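Butyryl-CoA dehydrogenase (Marinomonas mediterranea, PDB 6CXT) is a flavoprotein of the acyl-CoA dehydrogenase family that binds flavin-adenine dinucleotide. Local coordinates at residues 63-68 and 298-303. Residues are numbered along the deposited sequence; the frame is centred on the assembly and turned at random.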
loop_
_atom_site.group_PDB
_atom_site.type_symbol
_atom_site.label_atom_id
_atom_site.label_comp_id
_atom_site.label_asym_id
_atom_site.label_seq_id
_atom_site.Cartn_x
_atom_site.Cartn_y
_atom_site.Cartn_z
ATOM N N ASP B 63 -12.404 23.684 26.416
ATOM C CA ASP B 63 -12.519 23.824 24.962
ATOM C C ASP B 63 -12.186 22.464 24.294
ATOM O O ASP B 63 -11.676 21.554 24.953
ATOM C CB ASP B 63 -11.638 24.955 24.420
ATOM C CG ASP B 63 -10.148 24.761 24.720
ATOM O OD1 ASP B 63 -9.712 23.715 25.157
ATOM O OD2 ASP B 63 -9.358 25.685 24.502
ATOM N N ILE B 64 -12.464 22.366 23.003
ATOM C CA ILE B 64 -12.241 21.119 22.230
ATOM C C ILE B 64 -10.784 20.623 22.268
ATOM O O ILE B 64 -10.522 19.443 22.544
ATOM C CB ILE B 64 -12.793 21.228 20.795
ATOM C CG1 ILE B 64 -14.251 21.667 20.850
ATOM C CG2 ILE B 64 -12.835 19.851 20.132
ATOM C CD1 ILE B 64 -14.746 22.158 19.504
ATOM N N LEU B 65 -9.832 21.517 22.065
ATOM C CA LEU B 65 -8.447 21.070 22.132
ATOM C C LEU B 65 -8.017 20.497 23.451
ATOM O O LEU B 65 -7.317 19.458 23.476
ATOM C CB LEU B 65 -7.444 22.164 21.713
ATOM C CG LEU B 65 -7.219 22.207 20.200
ATOM C CD1 LEU B 65 -6.617 23.564 19.835
ATOM C CD2 LEU B 65 -6.332 21.034 19.705
ATOM N N THR B 66 -8.391 21.168 24.557
ATOM C CA THR B 66 -8.037 20.664 25.862
ATOM C C THR B 66 -8.718 19.299 26.084
ATOM O O THR B 66 -8.114 18.385 26.662
ATOM C CB THR B 66 -8.470 21.634 26.990
ATOM O OG1 THR B 66 -7.840 22.900 26.767
ATOM C CG2 THR B 66 -8.011 21.106 28.311
ATOM N N THR B 67 -9.977 19.215 25.666
ATOM C CA THR B 67 -10.757 17.999 25.875
ATOM C C THR B 67 -10.071 16.839 25.113
ATOM O O THR B 67 -9.845 15.772 25.691
ATOM C CB THR B 67 -12.185 18.158 25.321
ATOM O OG1 THR B 67 -12.924 19.087 26.116
ATOM C CG2 THR B 67 -12.956 16.797 25.294
ATOM N N ILE B 68 -9.756 17.048 23.823
ATOM C CA ILE B 68 -9.147 15.939 23.044
ATOM C C ILE B 68 -7.757 15.550 23.587
ATOM O O ILE B 68 -7.357 14.381 23.533
ATOM C CB ILE B 68 -9.172 16.140 21.498
ATOM C CG1 ILE B 68 -8.337 17.301 21.022
ATOM C CG2 ILE B 68 -10.618 16.212 20.972
ATOM C CD1 ILE B 68 -6.925 16.882 20.649
ATOM N N MET B 298 -3.478 15.779 12.503
ATOM C CA MET B 298 -4.777 15.862 11.867
ATOM C C MET B 298 -5.890 16.006 12.883
ATOM O O MET B 298 -6.818 16.755 12.627
ATOM C CB MET B 298 -5.021 14.644 10.947
ATOM C CG MET B 298 -4.016 14.777 9.809
ATOM S SD MET B 298 -4.155 13.365 8.717
ATOM C CE MET B 298 -5.658 13.740 7.839
ATOM N N LEU B 299 -5.750 15.315 14.017
ATOM C CA LEU B 299 -6.708 15.429 15.130
ATOM C C LEU B 299 -6.684 16.854 15.698
ATOM O O LEU B 299 -7.740 17.476 15.877
ATOM C CB LEU B 299 -6.287 14.385 16.198
ATOM C CG LEU B 299 -6.978 14.476 17.573
ATOM C CD1 LEU B 299 -8.491 14.194 17.429
ATOM C CD2 LEU B 299 -6.274 13.609 18.639
ATOM N N TYR B 300 -5.477 17.338 16.001
ATOM C CA TYR B 300 -5.291 18.693 16.576
ATOM C C TYR B 300 -5.867 19.751 15.633
ATOM O O TYR B 300 -6.603 20.637 16.053
ATOM C CB TYR B 300 -3.826 18.984 16.898
ATOM C CG TYR B 300 -3.242 18.139 18.016
ATOM C CD1 TYR B 300 -4.073 17.281 18.812
ATOM C CD2 TYR B 300 -1.858 18.145 18.252
ATOM C CE1 TYR B 300 -3.520 16.520 19.821
ATOM C CE2 TYR B 300 -1.287 17.384 19.282
ATOM C CZ TYR B 300 -2.131 16.555 20.039
ATOM O OH TYR B 300 -1.586 15.799 21.033
ATOM N N TYR B 301 -5.592 19.592 14.334
ATOM C CA TYR B 301 -6.116 20.487 13.353
ATOM C C TYR B 301 -7.654 20.436 13.297
ATOM O O TYR B 301 -8.293 21.523 13.283
ATOM C CB TYR B 301 -5.491 20.244 11.988
ATOM C CG TYR B 301 -6.051 21.156 10.943
ATOM C CD1 TYR B 301 -5.847 22.557 11.018
ATOM C CD2 TYR B 301 -6.825 20.649 9.882
ATOM C CE1 TYR B 301 -6.374 23.412 10.045
ATOM C CE2 TYR B 301 -7.356 21.513 8.900
ATOM C CZ TYR B 301 -7.103 22.879 8.992
ATOM O OH TYR B 301 -7.655 23.701 8.034
ATOM N N ALA B 302 -8.257 19.227 13.288
ATOM C CA ALA B 302 -9.708 19.094 13.237
ATOM C C ALA B 302 -10.306 19.726 14.504
ATOM O O ALA B 302 -11.301 20.457 14.373
ATOM C CB ALA B 302 -10.150 17.623 13.175
ATOM N N ALA B 303 -9.710 19.472 15.681
ATOM C CA ALA B 303 -10.240 20.021 16.933
ATOM C C ALA B 303 -10.141 21.550 16.927
ATOM O O ALA B 303 -11.078 22.240 17.328
ATOM C CB ALA B 303 -9.537 19.434 18.145
#
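This is a helix-helix contact of the acyl-CoA dehydrogenase fold, joining the first turn of helix 64-77 in the N-terminal helical domain to the last part of helix 279-306 in the C-terminal one. I64, L65 and I68 meet L299, Y300 and A303. The short axes run roughly antiparallel, with 146° between their N-to-C directions, and approach to 9.4 Å. A303 sits at the centre. Its methyl CB is touched by three side chains: CG1 of I68 at 3.8 Å, CG2 of I64 and CD2 of L65. The CA atoms of L65 and A303 are 5.6 Å apart, the nearest CA pair between the two segments. The same CD2 of L65 also lies against the carbonyl O of Y300. The side-chain atoms that meet are all carbons, no hydrogen bond crosses between the segments, and the contact is largely buried. Helices 231-245 and 248-267 add C245 and A248 against I68, and M1 of the second subunit packs on L65 and Y300. Y300 OH is held by hydrogen bonds to K69 NZ and E72 OE1, both farther along helix 64-77. Before that helix D63 is the N-cap: OD1 accepts T66 N and also T66 OG1, the latter at 2.6 Å. I68 has CG1 between the backbone N and the carbonyl carbon (chi1 65°). Its chi2, 93°, lies away from the usual staggered values and turns CD1 to the Y300 ring. There CD1 meets the ring at its edge, near the ring plane, 3.4 Å from CD1 of Y300, and also touches CD2 of L299 at 3.9 Å.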